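Local coordinates for peroxide stress regulator PerR, FUR family (Streptococcus pyogenes, PDB 4LMY), which probably acts as a dimeric, zinc-containing transcription factor of the Fur family that binds DNA and regulates the response to peroxide stress, at residues Tyr13-Leu17 against Lys32-Ser36; Met1-Ser5 against Ala111-Asp115; Val102-Cys107 against Tyr141-Cys147. All coordinates share one frame. Residues are numbered along the deposited sequence.

Contact 1: residues Tyr13-Leu17 against Lys32-Ser36. With ZN (zinc ion), chain E.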
loop_
_atom_site.group_PDB
_atom_site.type_symbol
_atom_site.label_atom_id
_atom_site.label_comp_id
_atom_site.label_asym_id
_atom_site.label_seq_id
_atom_site.Cartn_x
_atom_site.Cartn_y
_atom_site.Cartn_z
ATOM N N TYR B 13 1.900 -11.823 9.231
ATOM C CA TYR B 13 1.905 -13.019 10.070
ATOM C C TYR B 13 3.309 -13.572 10.274
ATOM O O TYR B 13 3.756 -13.753 11.410
ATOM C CB TYR B 13 0.982 -14.087 9.472
ATOM C CG TYR B 13 1.003 -15.419 10.193
ATOM C CD1 TYR B 13 1.801 -16.460 9.738
ATOM C CD2 TYR B 13 0.217 -15.639 11.316
ATOM C CE1 TYR B 13 1.825 -17.681 10.386
ATOM C CE2 TYR B 13 0.233 -16.859 11.971
ATOM C CZ TYR B 13 1.037 -17.876 11.501
ATOM O OH TYR B 13 1.059 -19.091 12.148
ATOM N N GLU B 14 4.005 -13.828 9.172
ATOM C CA GLU B 14 5.358 -14.367 9.237
ATOM C C GLU B 14 6.326 -13.401 9.914
ATOM O O GLU B 14 7.312 -13.823 10.521
ATOM C CB GLU B 14 5.867 -14.754 7.844
ATOM C CG GLU B 14 5.104 -15.903 7.195
ATOM C CD GLU B 14 5.231 -17.215 7.957
ATOM O OE1 GLU B 14 6.168 -17.358 8.772
ATOM O OE2 GLU B 14 4.391 -18.111 7.732
ATOM N N ASN B 15 6.053 -12.103 9.807
ATOM C CA ASN B 15 6.887 -11.115 10.480
ATOM C C ASN B 15 6.788 -11.226 11.994
ATOM O O ASN B 15 7.802 -11.194 12.689
ATOM C CB ASN B 15 6.544 -9.693 10.041
ATOM C CG ASN B 15 7.324 -8.650 10.813
ATOM O OD1 ASN B 15 6.792 -7.998 11.711
ATOM N ND2 ASN B 15 8.597 -8.501 10.479
ATOM N N VAL B 16 5.564 -11.351 12.499
ATOM C CA VAL B 16 5.351 -11.490 13.937
ATOM C C VAL B 16 6.120 -12.692 14.473
ATOM O O VAL B 16 6.836 -12.590 15.470
ATOM C CB VAL B 16 3.861 -11.639 14.284
ATOM C CG1 VAL B 16 3.691 -11.913 15.771
ATOM C CG2 VAL B 16 3.105 -10.391 13.887
ATOM N N LEU B 17 5.983 -13.824 13.788
ATOM C CA LEU B 17 6.640 -15.056 14.203
ATOM C C LEU B 17 8.157 -14.904 14.201
ATOM O O LEU B 17 8.833 -15.369 15.117
ATOM C CB LEU B 17 6.224 -16.226 13.309
ATOM C CG LEU B 17 4.744 -16.611 13.339
ATOM C CD1 LEU B 17 4.528 -17.971 12.681
ATOM C CD2 LEU B 17 4.213 -16.604 14.765
ATOM N N LYS B 32 -0.444 -18.662 17.556
ATOM C CA LYS B 32 -0.589 -18.504 16.113
ATOM C C LYS B 32 -2.025 -18.150 15.740
ATOM O O LYS B 32 -2.260 -17.316 14.861
ATOM C CB LYS B 32 -0.154 -19.776 15.386
ATOM C CG LYS B 32 1.345 -19.985 15.381
ATOM C CD LYS B 32 1.754 -21.141 14.480
ATOM C CE LYS B 32 1.861 -22.444 15.249
ATOM N NZ LYS B 32 2.144 -23.597 14.345
ATOM N N ALA B 33 -2.978 -18.786 16.413
ATOM C CA ALA B 33 -4.393 -18.537 16.155
ATOM C C ALA B 33 -4.793 -17.106 16.494
ATOM O O ALA B 33 -5.547 -16.472 15.758
ATOM C CB ALA B 33 -5.249 -19.517 16.926
ATOM N N ILE B 34 -4.284 -16.599 17.609
ATOM C CA ILE B 34 -4.622 -15.252 18.052
ATOM C C ILE B 34 -3.992 -14.190 17.145
ATOM O O ILE B 34 -4.631 -13.190 16.810
ATOM C CB ILE B 34 -4.238 -15.041 19.532
ATOM C CG1 ILE B 34 -5.128 -15.913 20.422
ATOM C CG2 ILE B 34 -4.369 -13.582 19.925
ATOM C CD1 ILE B 34 -4.728 -15.930 21.875
ATOM N N ILE B 35 -2.750 -14.423 16.732
ATOM C CA ILE B 35 -2.081 -13.532 15.786
ATOM C C ILE B 35 -2.866 -13.439 14.480
ATOM O O ILE B 35 -3.165 -12.343 14.007
ATOM C CB ILE B 35 -0.642 -13.988 15.489
ATOM C CG1 ILE B 35 0.221 -13.866 16.746
ATOM C CG2 ILE B 35 -0.040 -13.160 14.354
ATOM C CD1 ILE B 35 1.523 -14.633 16.673
ATOM N N SER B 36 -3.203 -14.593 13.913
ATOM C CA SER B 36 -3.948 -14.645 12.657
ATOM C C SER B 36 -5.310 -13.989 12.809
ATOM O O SER B 36 -5.756 -13.253 11.929
ATOM C CB SER B 36 -4.121 -16.090 12.186
ATOM O OG SER B 36 -2.877 -16.674 11.850
HETATM ZN ZN ZN E . 10.103 -6.978 11.004
#
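Helices 12-22 and 29-40, both in the winged-helix DNA-binding region expected of a Fur-family regulator, pack here with the N-to-C directions of their short segments 136° apart and their axes 10.5 Å apart. At that spacing side chains rather than backbones fill the gap. Ile35 is the central bump, directed from 32-36 into a hollow lined by Tyr13, Val16 and Leu17: its CD1 lies 3.6 Å from Val16 CG1 and 3.8 Å from Leu17 CD2, while its CG2 reaches Tyr13 CD2 at 3.9 Å. Leu73 of helix 63-75 touches both Val16 and Ile35, joining a third helix to this apolar cluster. Tyr13 reaches across to helix 29-40, meeting Lys32 and Ser36. The end of Lys32 leads away to a salt bridge with Glu29, and its aliphatic part meets the tyrosine, with Tyr13 OH 3.2 Å from Lys32 CD. On the remote side of helix 12-22, Asn15 binds zinc. Ser36 OG, 3.1 Å from Tyr13 CE2, donates a hydrogen bond to Lys32 O at 3.1 Å.

Contact 2: residues Met1-Ser5 against Ala111-Asp115. With ZN (zinc ion), chain E.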
loop_
_atom_site.group_PDB
_atom_site.type_symbol
_atom_site.label_atom_id
_atom_site.label_comp_id
_atom_site.label_asym_id
_atom_site.label_seq_id
_atom_site.Cartn_x
_atom_site.Cartn_y
_atom_site.Cartn_z
ATOM N N MET B 1 7.417 -0.026 14.228
ATOM C CA MET B 1 8.634 0.189 15.004
ATOM C C MET B 1 9.740 0.809 14.155
ATOM O O MET B 1 9.469 1.411 13.115
ATOM C CB MET B 1 9.103 -1.126 15.630
ATOM C CG MET B 1 9.153 -2.292 14.658
ATOM S SD MET B 1 9.090 -3.889 15.491
ATOM C CE MET B 1 7.452 -3.828 16.218
ATOM N N ASP B 2 10.983 0.669 14.602
ATOM C CA ASP B 2 12.121 1.216 13.870
ATOM C C ASP B 2 12.393 0.446 12.583
ATOM O O ASP B 2 12.121 -0.752 12.495
ATOM C CB ASP B 2 13.376 1.238 14.746
ATOM C CG ASP B 2 13.531 2.538 15.510
ATOM O OD1 ASP B 2 13.032 3.578 15.026
ATOM O OD2 ASP B 2 14.154 2.523 16.592
ATOM N N ILE B 3 12.932 1.145 11.590
ATOM C CA ILE B 3 13.253 0.541 10.303
ATOM C C ILE B 3 14.349 -0.517 10.437
ATOM O O ILE B 3 15.404 -0.263 11.015
ATOM C CB ILE B 3 13.669 1.612 9.273
ATOM C CG1 ILE B 3 12.494 2.552 8.993
ATOM C CG2 ILE B 3 14.151 0.964 7.986
ATOM C CD1 ILE B 3 12.789 3.612 7.953
ATOM N N HIS B 4 14.083 -1.706 9.904
ATOM C CA HIS B 4 14.984 -2.845 10.036
ATOM C C HIS B 4 14.729 -3.834 8.904
ATOM O O HIS B 4 13.819 -3.641 8.098
ATOM C CB HIS B 4 14.744 -3.540 11.376
ATOM C CG HIS B 4 13.391 -4.173 11.492
ATOM N ND1 HIS B 4 12.279 -3.480 11.915
ATOM C CD2 HIS B 4 12.973 -5.437 11.238
ATOM C CE1 HIS B 4 11.232 -4.288 11.918
ATOM N NE2 HIS B 4 11.628 -5.481 11.513
ATOM N N SER B 5 15.525 -4.897 8.856
ATOM C CA SER B 5 15.357 -5.939 7.848
ATOM C C SER B 5 15.633 -7.327 8.416
ATOM O O SER B 5 16.456 -7.486 9.316
ATOM C CB SER B 5 16.273 -5.684 6.650
ATOM O OG SER B 5 16.311 -6.812 5.793
ATOM N N ALA B 111 16.171 -6.040 -3.025
ATOM C CA ALA B 111 16.282 -5.385 -1.736
ATOM C C ALA B 111 14.921 -5.515 -1.066
ATOM O O ALA B 111 13.932 -5.823 -1.728
ATOM C CB ALA B 111 16.660 -3.926 -1.910
ATOM N N ASP B 112 14.867 -5.301 0.241
ATOM C CA ASP B 112 13.588 -5.326 0.937
ATOM C C ASP B 112 13.405 -4.078 1.786
ATOM O O ASP B 112 14.379 -3.433 2.179
ATOM C CB ASP B 112 13.440 -6.592 1.787
ATOM C CG ASP B 112 14.519 -6.720 2.842
ATOM O OD1 ASP B 112 14.323 -6.195 3.957
ATOM O OD2 ASP B 112 15.558 -7.349 2.555
ATOM N N PHE B 113 12.151 -3.731 2.051
ATOM C CA PHE B 113 11.834 -2.570 2.873
ATOM C C PHE B 113 10.697 -2.880 3.842
ATOM O O PHE B 113 9.951 -3.845 3.658
ATOM C CB PHE B 113 11.490 -1.357 1.999
ATOM C CG PHE B 113 10.211 -1.505 1.219
ATOM C CD1 PHE B 113 9.043 -0.910 1.664
ATOM C CD2 PHE B 113 10.181 -2.230 0.039
ATOM C CE1 PHE B 113 7.863 -1.040 0.949
ATOM C CE2 PHE B 113 9.005 -2.363 -0.682
ATOM C CZ PHE B 113 7.848 -1.767 -0.226
ATOM N N MET B 114 10.573 -2.056 4.876
ATOM C CA MET B 114 9.538 -2.240 5.883
ATOM C C MET B 114 8.265 -1.521 5.485
ATOM O O MET B 114 8.284 -0.324 5.199
ATOM C CB MET B 114 10.009 -1.700 7.229
ATOM C CG MET B 114 9.075 -2.020 8.379
ATOM S SD MET B 114 9.781 -1.535 9.963
ATOM C CE MET B 114 9.103 0.111 10.161
ATOM N N ASP B 115 7.157 -2.252 5.486
ATOM C CA ASP B 115 5.877 -1.695 5.075
ATOM C C ASP B 115 4.830 -1.732 6.183
ATOM O O ASP B 115 4.709 -2.721 6.901
ATOM C CB ASP B 115 5.348 -2.454 3.862
ATOM C CG ASP B 115 3.895 -2.151 3.583
ATOM O OD1 ASP B 115 3.044 -3.026 3.838
ATOM O OD2 ASP B 115 3.606 -1.029 3.126
HETATM ZN ZN ZN E . 10.103 -6.978 11.004
HETATM O O HOH W 1 12.882 -4.449 5.471
#
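One methionine side chain touches four successive residues: Met114 reaches from strand 110-115, at the border of the mixed sheet within its own chain, to Met1, Asp2, Ile3 and His4 of the irregular N-terminal segment. The sheet belongs to the C-terminal dimerisation region expected of a Fur-family protein, and the N-terminal segment runs past strand 110-115 almost antiparallel, the end-to-end directions of the touching parts 173° apart, with no backbone hydrogen bond between them. Met114 CE lies 3.2 Å from Met1 O and 4.3 Å from Ile3 CG1, while Met114 SD is 3.5 Å from Asp2 O. The same sulfur makes an oblique Met-aromatic contact with His4, 4.3 Å from the ring centroid. His4 is a zinc ligand through NE2, 2.2 Å from ZN, and His6, Asn15, His19, His97 and His99 complete the site. His4 ND1 donates to Asp2 O at 2.8 Å, which probably helps to orient the imidazole. The strand also faces the second subunit, whose Gln128 side chain accepts from Met114 N. Asp112 OD1 receives two bonds: Ser5 OG donates at 2.8 Å, and a water 2.7 Å from Asp112 OD1 also donates to His4 O at 2.9 Å.

Contact 3: residues Val102-Cys107 against Tyr141-Cys147. With ZN (zinc ion), chain F.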
loop_
_atom_site.group_PDB
_atom_site.type_symbol
_atom_site.label_atom_id
_atom_site.label_comp_id
_atom_site.label_asym_id
_atom_site.label_seq_id
_atom_site.Cartn_x
_atom_site.Cartn_y
_atom_site.Cartn_z
ATOM N N VAL B 102 11.819 -5.366 -3.246
ATOM C CA VAL B 102 11.855 -4.572 -4.465
ATOM C C VAL B 102 12.894 -5.200 -5.390
ATOM O O VAL B 102 14.041 -5.421 -4.998
ATOM C CB VAL B 102 12.129 -3.066 -4.198
ATOM C CG1 VAL B 102 13.442 -2.857 -3.461
ATOM C CG2 VAL B 102 12.108 -2.286 -5.504
ATOM N N VAL B 103 12.475 -5.525 -6.607
ATOM C CA VAL B 103 13.326 -6.259 -7.535
ATOM C C VAL B 103 13.764 -5.368 -8.687
ATOM O O VAL B 103 12.947 -4.653 -9.264
ATOM C CB VAL B 103 12.587 -7.489 -8.110
ATOM C CG1 VAL B 103 13.510 -8.290 -9.009
ATOM C CG2 VAL B 103 12.038 -8.358 -6.981
ATOM N N CYS B 104 15.052 -5.402 -9.022
ATOM C CA CYS B 104 15.550 -4.592 -10.125
ATOM C C CYS B 104 15.139 -5.191 -11.461
ATOM O O CYS B 104 15.428 -6.352 -11.745
ATOM C CB CYS B 104 17.071 -4.427 -10.071
ATOM S SG CYS B 104 17.717 -3.346 -11.386
ATOM N N GLU B 105 14.462 -4.386 -12.273
ATOM C CA GLU B 105 13.978 -4.822 -13.576
ATOM C C GLU B 105 15.127 -5.197 -14.505
ATOM O O GLU B 105 14.968 -6.037 -15.390
ATOM C CB GLU B 105 13.149 -3.712 -14.223
ATOM C CG GLU B 105 12.015 -3.188 -13.363
ATOM C CD GLU B 105 10.659 -3.662 -13.837
ATOM O OE1 GLU B 105 9.697 -2.869 -13.760
ATOM O OE2 GLU B 105 10.553 -4.823 -14.281
ATOM N N ILE B 106 16.281 -4.573 -14.299
ATOM C CA ILE B 106 17.429 -4.764 -15.184
ATOM C C ILE B 106 18.353 -5.919 -14.784
ATOM O O ILE B 106 18.699 -6.755 -15.619
ATOM C CB ILE B 106 18.255 -3.464 -15.311
ATOM C CG1 ILE B 106 17.384 -2.342 -15.888
ATOM C CG2 ILE B 106 19.487 -3.694 -16.167
ATOM C CD1 ILE B 106 18.101 -1.014 -16.041
ATOM N N CYS B 107 18.751 -5.969 -13.514
ATOM C CA CYS B 107 19.739 -6.958 -13.080
ATOM C C CYS B 107 19.168 -8.041 -12.169
ATOM O O CYS B 107 19.814 -9.063 -11.937
ATOM C CB CYS B 107 20.934 -6.279 -12.403
ATOM S SG CYS B 107 20.602 -5.662 -10.736
ATOM N N TYR B 141 8.832 -3.297 -8.066
ATOM C CA TYR B 141 9.862 -3.354 -9.090
ATOM C C TYR B 141 10.466 -1.976 -9.288
ATOM O O TYR B 141 9.805 -0.962 -9.068
ATOM C CB TYR B 141 9.287 -3.889 -10.401
ATOM C CG TYR B 141 8.817 -5.317 -10.300
ATOM C CD1 TYR B 141 9.672 -6.373 -10.589
ATOM C CD2 TYR B 141 7.519 -5.614 -9.906
ATOM C CE1 TYR B 141 9.245 -7.686 -10.490
ATOM C CE2 TYR B 141 7.084 -6.922 -9.804
ATOM C CZ TYR B 141 7.951 -7.953 -10.099
ATOM O OH TYR B 141 7.518 -9.256 -9.997
ATOM N N GLY B 142 11.730 -1.939 -9.686
ATOM C CA GLY B 142 12.405 -0.674 -9.873
ATOM C C GLY B 142 13.786 -0.836 -10.463
ATOM O O GLY B 142 14.146 -1.909 -10.931
ATOM N N ILE B 143 14.550 0.247 -10.448
ATOM C CA ILE B 143 15.926 0.216 -10.914
ATOM C C ILE B 143 16.836 0.435 -9.713
ATOM O O ILE B 143 16.725 1.448 -9.022
ATOM C CB ILE B 143 16.184 1.311 -11.963
ATOM C CG1 ILE B 143 15.093 1.295 -13.039
ATOM C CG2 ILE B 143 17.563 1.143 -12.589
ATOM C CD1 ILE B 143 15.033 0.007 -13.828
ATOM N N CYS B 144 17.723 -0.520 -9.458
ATOM C CA CYS B 144 18.651 -0.420 -8.333
ATOM C C CYS B 144 19.653 0.719 -8.557
ATOM O O CYS B 144 19.894 1.112 -9.699
ATOM C CB CYS B 144 19.370 -1.760 -8.105
ATOM S SG CYS B 144 20.677 -2.163 -9.312
ATOM N N PRO B 145 20.211 1.276 -7.466
ATOM C CA PRO B 145 21.181 2.375 -7.572
ATOM C C PRO B 145 22.321 2.091 -8.558
ATOM O O PRO B 145 22.705 2.985 -9.310
ATOM C CB PRO B 145 21.715 2.497 -6.143
ATOM C CG PRO B 145 20.549 2.096 -5.294
ATOM C CD PRO B 145 19.844 1.005 -6.063
ATOM N N ASP B 146 22.833 0.865 -8.569
ATOM C CA ASP B 146 23.936 0.519 -9.462
ATOM C C ASP B 146 23.526 0.569 -10.932
ATOM O O ASP B 146 24.298 1.011 -11.783
ATOM C CB ASP B 146 24.524 -0.852 -9.112
ATOM C CG ASP B 146 25.408 -0.808 -7.880
ATOM O OD1 ASP B 146 25.834 0.300 -7.490
ATOM O OD2 ASP B 146 25.685 -1.882 -7.305
ATOM N N CYS B 147 22.309 0.123 -11.229
ATOM C CA CYS B 147 21.820 0.131 -12.603
ATOM C C CYS B 147 21.450 1.536 -13.069
ATOM O O CYS B 147 21.502 1.832 -14.260
ATOM C CB CYS B 147 20.632 -0.820 -12.772
ATOM S SG CYS B 147 21.103 -2.559 -12.950
HETATM ZN ZN ZN F . 19.973 -3.431 -11.049
#
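Gly142 bonds through both backbone groups, to the end of strand 98-104 and the residue after it: its N donates to Val103 O at 3.0 Å, and its O accepts from Glu105 N at 2.8 Å. These bonds pair the strands in parallel. Just beyond, the two strands give way to a Cys4 zinc site built from two CxxC motifs, consistent with the structural zinc site of PerR and many other Fur-family proteins. Cys104, Cys107 and Cys144 bind through SG at 2.3 Å from ZN, and Cys147 SG at 2.4 Å. Cys104 SG also accepts backbone bonds, from Cys144 N across the contact at 3.4 Å and Cys107 N at 3.5 Å, plus a weak one from Ile106 N; Cys144 SG, at the N-cap of the short helix, takes a weak bond from Cys147 N. Thr134 and Arg135 of the second subunit partner the Glu105 carboxylate, and that Arg135 also makes a cation-pi contact with Tyr141. Beside the zinc, Ile106 CG1 packs 3.9 Å from Ile143 CD1.

Contact 1 belongs to the helical N-terminal half, whereas contacts 2 and 3 share the mixed sheet, where strand 110-115 is antiparallel to strand 98-104 and strand 140-143 parallel to it. Contacts 2 and 3 meet, with Ala111 O 2.6 Å from Val102 N, although their centres are about 18 Å apart; both touch the second subunit. Along the chain, contact 1 is nested within contact 2, whose segments alternate with those of contact 3. Contacts 1 and 2, centres about 18 Å apart, supply ligands to one zinc, which joins helix 12-22, the N-terminal segment and, through His99, strand 98-104, linking the DNA-binding and dimerisation regions. Contact 3, centred about 31 Å from contact 1, holds another zinc.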